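Local coordinates for Alpha/beta hydrolase fold-3 domain protein (Sulfolobus islandicus, PDB 5LK6) that probably hydrolyses carboxylic ester bonds as a thermostable lipase or carboxylesterase of the alpha/beta hydrolase fold, at residues 92-104 with 290-302. Sequence-based numbering, arbitrary orientation.
With SO4 (sulfate ion), chain F; SO4 (sulfate ion), chain H.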
ATOM      1  N   PRO A  92      20.842  -4.504  -2.595  1.00 22.20           N
ATOM      2  CA  PRO A  92      19.721  -4.641  -3.515  1.00 24.15           C
ATOM      3  C   PRO A  92      18.440  -3.868  -3.138  1.00 26.07           C
ATOM      4  O   PRO A  92      17.818  -3.217  -3.994  1.00 27.88           O
ATOM      5  CB  PRO A  92      19.457  -6.146  -3.533  1.00 22.87           C
ATOM      6  CG  PRO A  92      20.779  -6.748  -3.257  1.00 21.67           C
ATOM      7  CD  PRO A  92      21.390  -5.819  -2.234  1.00 21.83           C
ATOM      8  N   LEU A  93      18.061  -3.907  -1.878  1.00 25.90           N
ATOM      9  CA  LEU A  93      16.879  -3.175  -1.473  1.00 25.56           C
ATOM     10  C   LEU A  93      17.083  -1.664  -1.592  1.00 24.53           C
ATOM     11  O   LEU A  93      16.172  -0.953  -2.004  1.00 26.03           O
ATOM     12  CB  LEU A  93      16.511  -3.570  -0.044  1.00 24.86           C
ATOM     13  CG  LEU A  93      15.350  -2.845   0.617  1.00 25.45           C
ATOM     14  CD1 LEU A  93      14.061  -3.017  -0.147  1.00 24.43           C
ATOM     15  CD2 LEU A  93      15.207  -3.377   2.034  1.00 28.09           C
ATOM     16  N   CYS A  94      18.254  -1.180  -1.192  1.00 24.27           N
ATOM     17  CA  CYS A  94      18.471   0.248  -1.112  1.00 25.16           C
ATOM     18  C   CYS A  94      18.525   0.789  -2.507  1.00 25.37           C
ATOM     19  O   CYS A  94      18.023   1.862  -2.757  1.00 23.15           O
ATOM     20  CB  CYS A  94      19.746   0.602  -0.379  1.00 26.32           C
ATOM     21  SG  CYS A  94      19.555   0.519   1.409  1.00 25.74           S
ATOM     22  N   ARG A  95      19.107   0.013  -3.411  1.00 25.62           N
ATOM     23  CA  ARG A  95      19.095   0.363  -4.840  1.00 27.38           C
ATOM     24  C   ARG A  95      17.702   0.487  -5.362  1.00 27.22           C
ATOM     25  O   ARG A  95      17.414   1.425  -6.051  1.00 28.07           O
ATOM     26  CB  ARG A  95      19.842  -0.675  -5.689  1.00 28.09           C
ATOM     27  CG  ARG A  95      21.356  -0.518  -5.650  1.00 29.38           C
ATOM     28  CD  ARG A  95      22.015  -1.748  -6.266  1.00 31.11           C
ATOM     29  NE  ARG A  95      23.458  -1.522  -6.335  1.00 32.53           N
ATOM     30  CZ  ARG A  95      24.083  -0.779  -7.253  1.00 29.98           C
ATOM     31  NH1 ARG A  95      23.440  -0.192  -8.258  1.00 27.59           N
ATOM     32  NH2 ARG A  95      25.384  -0.628  -7.146  1.00 29.64           N
ATOM     33  N   ALA A  96      16.849  -0.479  -5.017  1.00 28.53           N
ATOM     34  CA  ALA A  96      15.466  -0.526  -5.469  1.00 26.92           C
ATOM     35  C   ALA A  96      14.648   0.615  -4.904  1.00 27.23           C
ATOM     36  O   ALA A  96      13.815   1.180  -5.600  1.00 24.45           O
ATOM     37  CB  ALA A  96      14.825  -1.853  -5.120  1.00 27.49           C
ATOM     38  N   ILE A  97      14.882   0.970  -3.650  1.00 26.77           N
ATOM     39  CA  ILE A  97      14.226   2.170  -3.120  1.00 27.16           C
ATOM     40  C   ILE A  97      14.674   3.431  -3.876  1.00 27.94           C
ATOM     41  O   ILE A  97      13.848   4.265  -4.244  1.00 26.11           O
ATOM     42  CB  ILE A  97      14.487   2.282  -1.626  1.00 24.54           C
ATOM     43  CG1 ILE A  97      13.722   1.154  -0.958  1.00 23.75           C
ATOM     44  CG2 ILE A  97      14.102   3.643  -1.089  1.00 22.72           C
ATOM     45  CD1 ILE A  97      14.119   0.958   0.469  1.00 26.17           C
ATOM     46  N   THR A  98      15.982   3.520  -4.128  1.00 31.03           N
ATOM     47  CA  THR A  98      16.597   4.654  -4.807  1.00 32.82           C
ATOM     48  C   THR A  98      15.926   4.910  -6.142  1.00 31.85           C
ATOM     49  O   THR A  98      15.427   5.996  -6.386  1.00 32.39           O
ATOM     50  CB  THR A  98      18.122   4.466  -4.985  1.00 35.25           C
ATOM     51  OG1 THR A  98      18.705   4.225  -3.709  1.00 36.53           O
ATOM     52  CG2 THR A  98      18.795   5.750  -5.536  1.00 38.40           C
ATOM     53  N   ASN A  99      15.906   3.889  -6.975  1.00 31.11           N
ATOM     54  CA  ASN A  99      15.282   3.957  -8.278  1.00 32.01           C
ATOM     55  C   ASN A  99      13.756   4.198  -8.191  1.00 29.18           C
ATOM     56  O   ASN A  99      13.235   4.895  -9.024  1.00 33.84           O
ATOM     57  CB  ASN A  99      15.691   2.729  -9.104  1.00 36.48           C
ATOM     58  CG  ASN A  99      14.731   2.436 -10.217  1.00 43.76           C
ATOM     59  OD1 ASN A  99      13.644   1.898 -10.008  1.00 44.03           O
ATOM     60  ND2 ASN A  99      15.119   2.789 -11.405  1.00 48.12           N
ATOM     61  N   ALA A 100      13.074   3.716  -7.158  1.00 26.22           N
ATOM     62  CA  ALA A 100      11.659   4.059  -6.905  1.00 26.31           C
ATOM     63  C   ALA A 100      11.373   5.452  -6.332  1.00 28.06           C
ATOM     64  O   ALA A 100      10.288   5.972  -6.573  1.00 30.13           O
ATOM     65  CB  ALA A 100      10.981   3.019  -6.007  1.00 24.49           C
ATOM     66  N   CYS A 101      12.281   6.035  -5.551  1.00 28.10           N
ATOM     67  CA  CYS A 101      12.025   7.324  -4.924  1.00 29.38           C
ATOM     68  C   CYS A 101      12.626   8.518  -5.713  1.00 30.44           C
ATOM     69  O   CYS A 101      12.321   9.695  -5.401  1.00 30.49           O
ATOM     70  CB  CYS A 101      12.546   7.337  -3.460  1.00 30.51           C
ATOM     71  SG  CYS A 101      14.364   7.388  -3.289  1.00 34.31           S
ATOM     72  N   ASN A 102      13.490   8.230  -6.689  1.00 29.93           N
ATOM     73  CA  ASN A 102      14.294   9.261  -7.386  1.00 32.66           C
ATOM     74  C   ASN A 102      14.924  10.249  -6.362  1.00 32.02           C
ATOM     75  O   ASN A 102      14.909  11.482  -6.501  1.00 30.65           O
ATOM     76  CB  ASN A 102      13.460   9.967  -8.487  1.00 34.42           C
ATOM     77  CG  ASN A 102      13.245   9.092  -9.744  1.00 38.51           C
ATOM     78  OD1 ASN A 102      14.039   8.197 -10.124  1.00 41.55           O
ATOM     79  ND2 ASN A 102      12.149   9.353 -10.391  1.00 40.93           N
ATOM     80  N   CYS A 103      15.481   9.663  -5.317  1.00 30.36           N
ATOM     81  CA  CYS A 103      16.035  10.418  -4.228  1.00 31.70           C
ATOM     82  C   CYS A 103      17.384   9.817  -3.840  1.00 29.53           C
ATOM     83  O   CYS A 103      17.770   8.723  -4.311  1.00 25.89           O
ATOM     84  CB  CYS A 103      15.021  10.510  -3.064  1.00 32.10           C
ATOM     85  SG  CYS A 103      14.879   9.029  -2.048  1.00 35.92           S
ATOM     86  N   VAL A 104      18.118  10.561  -3.015  1.00 28.68           N
ATOM     87  CA  VAL A 104      19.401  10.080  -2.565  1.00 28.43           C
ATOM     88  C   VAL A 104      19.126   9.180  -1.383  1.00 27.25           C
ATOM     89  O   VAL A 104      18.441   9.587  -0.437  1.00 28.58           O
ATOM     90  CB  VAL A 104      20.314  11.221  -2.110  1.00 27.86           C
ATOM     91  CG1 VAL A 104      21.619  10.658  -1.502  1.00 27.46           C
ATOM     92  CG2 VAL A 104      20.601  12.136  -3.265  1.00 25.77           C
ATOM     93  N   ILE A 290       7.855  -1.625  -2.151  1.00 20.46           N
ATOM     94  CA  ILE A 290       8.924  -0.722  -2.609  1.00 20.32           C
ATOM     95  C   ILE A 290       8.343   0.424  -3.452  1.00 20.14           C
ATOM     96  O   ILE A 290       8.668   1.585  -3.231  1.00 20.19           O
ATOM     97  CB  ILE A 290      10.032  -1.472  -3.361  1.00 19.54           C
ATOM     98  CG1 ILE A 290      10.804  -2.324  -2.361  1.00 19.87           C
ATOM     99  CG2 ILE A 290      10.996  -0.487  -4.023  1.00 19.47           C
ATOM    100  CD1 ILE A 290      11.564  -3.500  -2.971  1.00 20.14           C
ATOM    101  N   SER A 291       7.469   0.072  -4.383  1.00 19.91           N
ATOM    102  CA  SER A 291       6.700   1.035  -5.114  1.00 20.76           C
ATOM    103  C   SER A 291       5.943   2.007  -4.217  1.00 21.27           C
ATOM    104  O   SER A 291       5.997   3.214  -4.441  1.00 21.36           O
ATOM    105  CB  SER A 291       5.697   0.318  -5.999  1.00 22.17           C
ATOM    106  OG  SER A 291       6.307  -0.275  -7.110  1.00 22.71           O
ATOM    107  N   LEU A 292       5.253   1.512  -3.184  1.00 22.94           N
ATOM    108  CA  LEU A 292       4.543   2.426  -2.238  1.00 22.96           C
ATOM    109  C   LEU A 292       5.484   3.449  -1.616  1.00 21.55           C
ATOM    110  O   LEU A 292       5.211   4.634  -1.627  1.00 21.71           O
ATOM    111  CB  LEU A 292       3.808   1.651  -1.146  1.00 23.86           C
ATOM    112  CG  LEU A 292       2.960   2.443  -0.138  1.00 24.53           C
ATOM    113  CD1 LEU A 292       1.876   3.199  -0.856  1.00 23.85           C
ATOM    114  CD2 LEU A 292       2.340   1.452   0.803  1.00 25.11           C
ATOM    115  N   ILE A 293       6.615   2.949  -1.162  1.00 20.43           N
ATOM    116  CA  ILE A 293       7.615   3.736  -0.509  1.00 22.31           C
ATOM    117  C   ILE A 293       8.141   4.812  -1.457  1.00 22.27           C
ATOM    118  O   ILE A 293       8.221   6.007  -1.107  1.00 20.72           O
ATOM    119  CB  ILE A 293       8.753   2.828   0.036  1.00 23.12           C
ATOM    120  CG1 ILE A 293       8.216   2.011   1.216  1.00 24.18           C
ATOM    121  CG2 ILE A 293       9.952   3.654   0.507  1.00 23.21           C
ATOM    122  CD1 ILE A 293       9.093   0.840   1.609  1.00 24.94           C
ATOM    123  N   GLY A 294       8.504   4.387  -2.652  1.00 23.05           N
ATOM    124  CA  GLY A 294       9.043   5.311  -3.636  1.00 26.21           C
ATOM    125  C   GLY A 294       8.074   6.460  -4.001  1.00 26.85           C
ATOM    126  O   GLY A 294       8.433   7.641  -3.974  1.00 27.91           O
ATOM    127  N   SER A 295       6.841   6.105  -4.294  1.00 26.88           N
ATOM    128  CA  SER A 295       5.907   7.066  -4.813  1.00 29.99           C
ATOM    129  C   SER A 295       5.415   7.985  -3.661  1.00 29.81           C
ATOM    130  O   SER A 295       5.119   9.152  -3.888  1.00 33.46           O
ATOM    131  CB  SER A 295       4.790   6.374  -5.660  1.00 29.22           C
ATOM    132  OG  SER A 295       3.976   5.509  -4.887  1.00 30.39           O
ATOM    133  N   VAL A 296       5.367   7.497  -2.437  1.00 28.42           N
ATOM    134  CA  VAL A 296       5.103   8.391  -1.327  1.00 29.54           C
ATOM    135  C   VAL A 296       6.256   9.395  -1.174  1.00 30.44           C
ATOM    136  O   VAL A 296       6.012  10.577  -1.024  1.00 32.86           O
ATOM    137  CB  VAL A 296       4.809   7.601  -0.040  1.00 30.00           C
ATOM    138  CG1 VAL A 296       4.899   8.430   1.214  1.00 30.63           C
ATOM    139  CG2 VAL A 296       3.434   7.020  -0.118  1.00 30.67           C
ATOM    140  N   LEU A 297       7.501   8.944  -1.238  1.00 30.80           N
ATOM    141  CA  LEU A 297       8.642   9.874  -1.116  1.00 30.27           C
ATOM    142  C   LEU A 297       8.678  10.886  -2.297  1.00 31.57           C
ATOM    143  O   LEU A 297       8.971  12.061  -2.085  1.00 30.47           O
ATOM    144  CB  LEU A 297       9.993   9.124  -0.986  1.00 28.31           C
ATOM    145  CG  LEU A 297      10.274   8.502   0.382  1.00 27.90           C
ATOM    146  CD1 LEU A 297      11.419   7.522   0.317  1.00 27.60           C
ATOM    147  CD2 LEU A 297      10.555   9.569   1.407  1.00 29.00           C
ATOM    148  N   ARG A 298       8.382  10.432  -3.524  1.00 30.39           N
ATOM    149  CA  ARG A 298       8.292  11.346  -4.655  1.00 29.23           C
ATOM    150  C   ARG A 298       7.292  12.477  -4.406  1.00 31.64           C
ATOM    151  O   ARG A 298       7.611  13.620  -4.701  1.00 34.18           O
ATOM    152  CB  ARG A 298       7.950  10.636  -5.938  1.00 27.39           C
ATOM    153  CG  ARG A 298       9.125   9.905  -6.556  1.00 28.06           C
ATOM    154  CD  ARG A 298       8.778   9.415  -7.941  1.00 27.76           C
ATOM    155  NE  ARG A 298       9.547   8.246  -8.335  1.00 29.99           N
ATOM    156  CZ  ARG A 298       9.583   7.716  -9.573  1.00 30.06           C
ATOM    157  NH1 ARG A 298       8.937   8.273 -10.609  1.00 28.28           N
ATOM    158  NH2 ARG A 298      10.344   6.650  -9.791  1.00 28.74           N
ATOM    159  N   ARG A 299       6.130  12.186  -3.830  1.00 32.43           N
ATOM    160  CA  ARG A 299       5.200  13.237  -3.522  1.00 38.90           C
ATOM    161  C   ARG A 299       5.783  14.194  -2.484  1.00 43.01           C
ATOM    162  O   ARG A 299       5.699  15.404  -2.691  1.00 47.38           O
ATOM    163  CB  ARG A 299       3.836  12.751  -3.047  1.00 41.96           C
ATOM    164  CG  ARG A 299       2.985  12.088  -4.132  1.00 46.74           C
ATOM    165  CD  ARG A 299       1.487  12.346  -3.906  1.00 49.67           C
ATOM    166  NE  ARG A 299       1.115  12.493  -2.480  1.00 46.15           N
ATOM    167  CZ  ARG A 299       0.973  11.497  -1.588  1.00 43.33           C
ATOM    168  NH1 ARG A 299       1.195  10.175  -1.915  1.00 37.11           N
ATOM    169  NH2 ARG A 299       0.607  11.844  -0.336  1.00 42.28           N
ATOM    170  N   THR A 300       6.384  13.701  -1.404  1.00 39.71           N
ATOM    171  CA  THR A 300       6.638  14.618  -0.325  1.00 39.63           C
ATOM    172  C   THR A 300       7.922  15.396  -0.668  1.00 39.61           C
ATOM    173  O   THR A 300       8.070  16.503  -0.206  1.00 38.67           O
ATOM    174  CB  THR A 300       6.562  14.017   1.115  1.00 44.69           C
ATOM    175  OG1 THR A 300       7.858  13.942   1.720  1.00 42.14           O
ATOM    176  CG2 THR A 300       5.882  12.653   1.148  1.00 50.20           C
ATOM    177  N   PHE A 301       8.798  14.882  -1.530  1.00 36.48           N
ATOM    178  CA  PHE A 301       9.974  15.646  -1.948  1.00 35.42           C
ATOM    179  C   PHE A 301       9.744  16.584  -3.145  1.00 38.33           C
ATOM    180  O   PHE A 301      10.260  17.687  -3.167  1.00 41.20           O
ATOM    181  CB  PHE A 301      11.123  14.720  -2.319  1.00 35.24           C
ATOM    182  CG  PHE A 301      11.818  14.058  -1.139  1.00 34.03           C
ATOM    183  CD1 PHE A 301      12.094  14.763   0.052  1.00 33.30           C
ATOM    184  CD2 PHE A 301      12.271  12.719  -1.258  1.00 31.05           C
ATOM    185  CE1 PHE A 301      12.783  14.148   1.091  1.00 31.19           C
ATOM    186  CE2 PHE A 301      12.916  12.109  -0.226  1.00 29.45           C
ATOM    187  CZ  PHE A 301      13.185  12.825   0.951  1.00 31.29           C
ATOM    188  N   TYR A 302       8.978  16.154  -4.137  1.00 41.35           N
ATOM    189  CA  TYR A 302       8.776  16.932  -5.366  1.00 39.07           C
ATOM    190  C   TYR A 302       7.303  17.396  -5.655  1.00 41.54           C
ATOM    191  O   TYR A 302       6.926  17.473  -6.778  1.00 51.93           O
ATOM    192  CB  TYR A 302       9.387  16.108  -6.518  1.00 36.68           C
ATOM    193  CG  TYR A 302      10.711  15.404  -6.170  1.00 37.14           C
ATOM    194  CD1 TYR A 302      11.811  16.130  -5.695  1.00 38.92           C
ATOM    195  CD2 TYR A 302      10.879  14.004  -6.315  1.00 38.72           C
ATOM    196  CE1 TYR A 302      13.032  15.504  -5.376  1.00 37.29           C
ATOM    197  CE2 TYR A 302      12.107  13.376  -5.980  1.00 37.72           C
ATOM    198  CZ  TYR A 302      13.178  14.143  -5.506  1.00 36.02           C
ATOM    199  OH  TYR A 302      14.397  13.606  -5.182  1.00 34.16           O
TER
HETATM  200  S   SO4 F 402       9.339   6.100 -13.402  1.00 60.47           S
HETATM  201  O1  SO4 F 402      10.615   5.732 -14.060  1.00 54.40           O
HETATM  202  O2  SO4 F 402       9.248   7.629 -13.462  1.00 55.09           O
HETATM  203  O3  SO4 F 402       8.233   5.341 -14.036  1.00 53.12           O
HETATM  204  O4  SO4 F 402       9.286   5.550 -12.036  1.00 53.18           O
HETATM  205  S   SO4 H 402       6.620  11.232 -11.399  1.00 60.85           S
HETATM  206  O1  SO4 H 402       6.069  11.662 -12.720  1.00 58.99           O
HETATM  207  O2  SO4 H 402       8.028  10.849 -11.671  1.00 56.92           O
HETATM  208  O3  SO4 H 402       5.893  10.037 -10.993  1.00 65.39           O
HETATM  209  O4  SO4 H 402       6.417  12.144 -10.214  1.00 55.02           O
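Arg298 reaches across to Ala100 and Asn102 at the C-terminal end of helix 92-101 and joins them to two sulfate ions, probably from the crystallisation liquor. Its extended chain (chi3 -153°) carries the guanidinium to the helix end, where NE donates to Ala100 O (3.0 Å) from above the carbonyl plane. NH1 and NH2 together grip the chain F sulfate, NH2 lying 2.7 Å from its O4, while NH1 also bonds the chain H sulfate. Asn102, which leaves the helix with positive phi, lays ND2 over one guanidinium face, amide and guanidinium planes 27° apart; both being donors, this is no hydrogen bond. Tyr302 OH donates to Asn102 O (2.6 Å) and also bonds Gly72. The disulfide Cys101–Cys103 staples this turn, and Cys103 CB rests 3.9 Å from Phe301 CE2. Toward the segments' N-terminal ends, Ile290 is a knob among Leu93, Ala96, Ile97 and Ala100. Both helices, crossing at -43°, pack on strand 72-77 of the alpha/beta hydrolase sheet, Ile97 and Leu297 touching Leu74. A leucine in place of Arg298 would probably leave Ala100 O without its side-chain donors and Asn102 without the flat group its amide lies against. The arginine's positive charge is thus likely shared between Ala100 O and the sulfates.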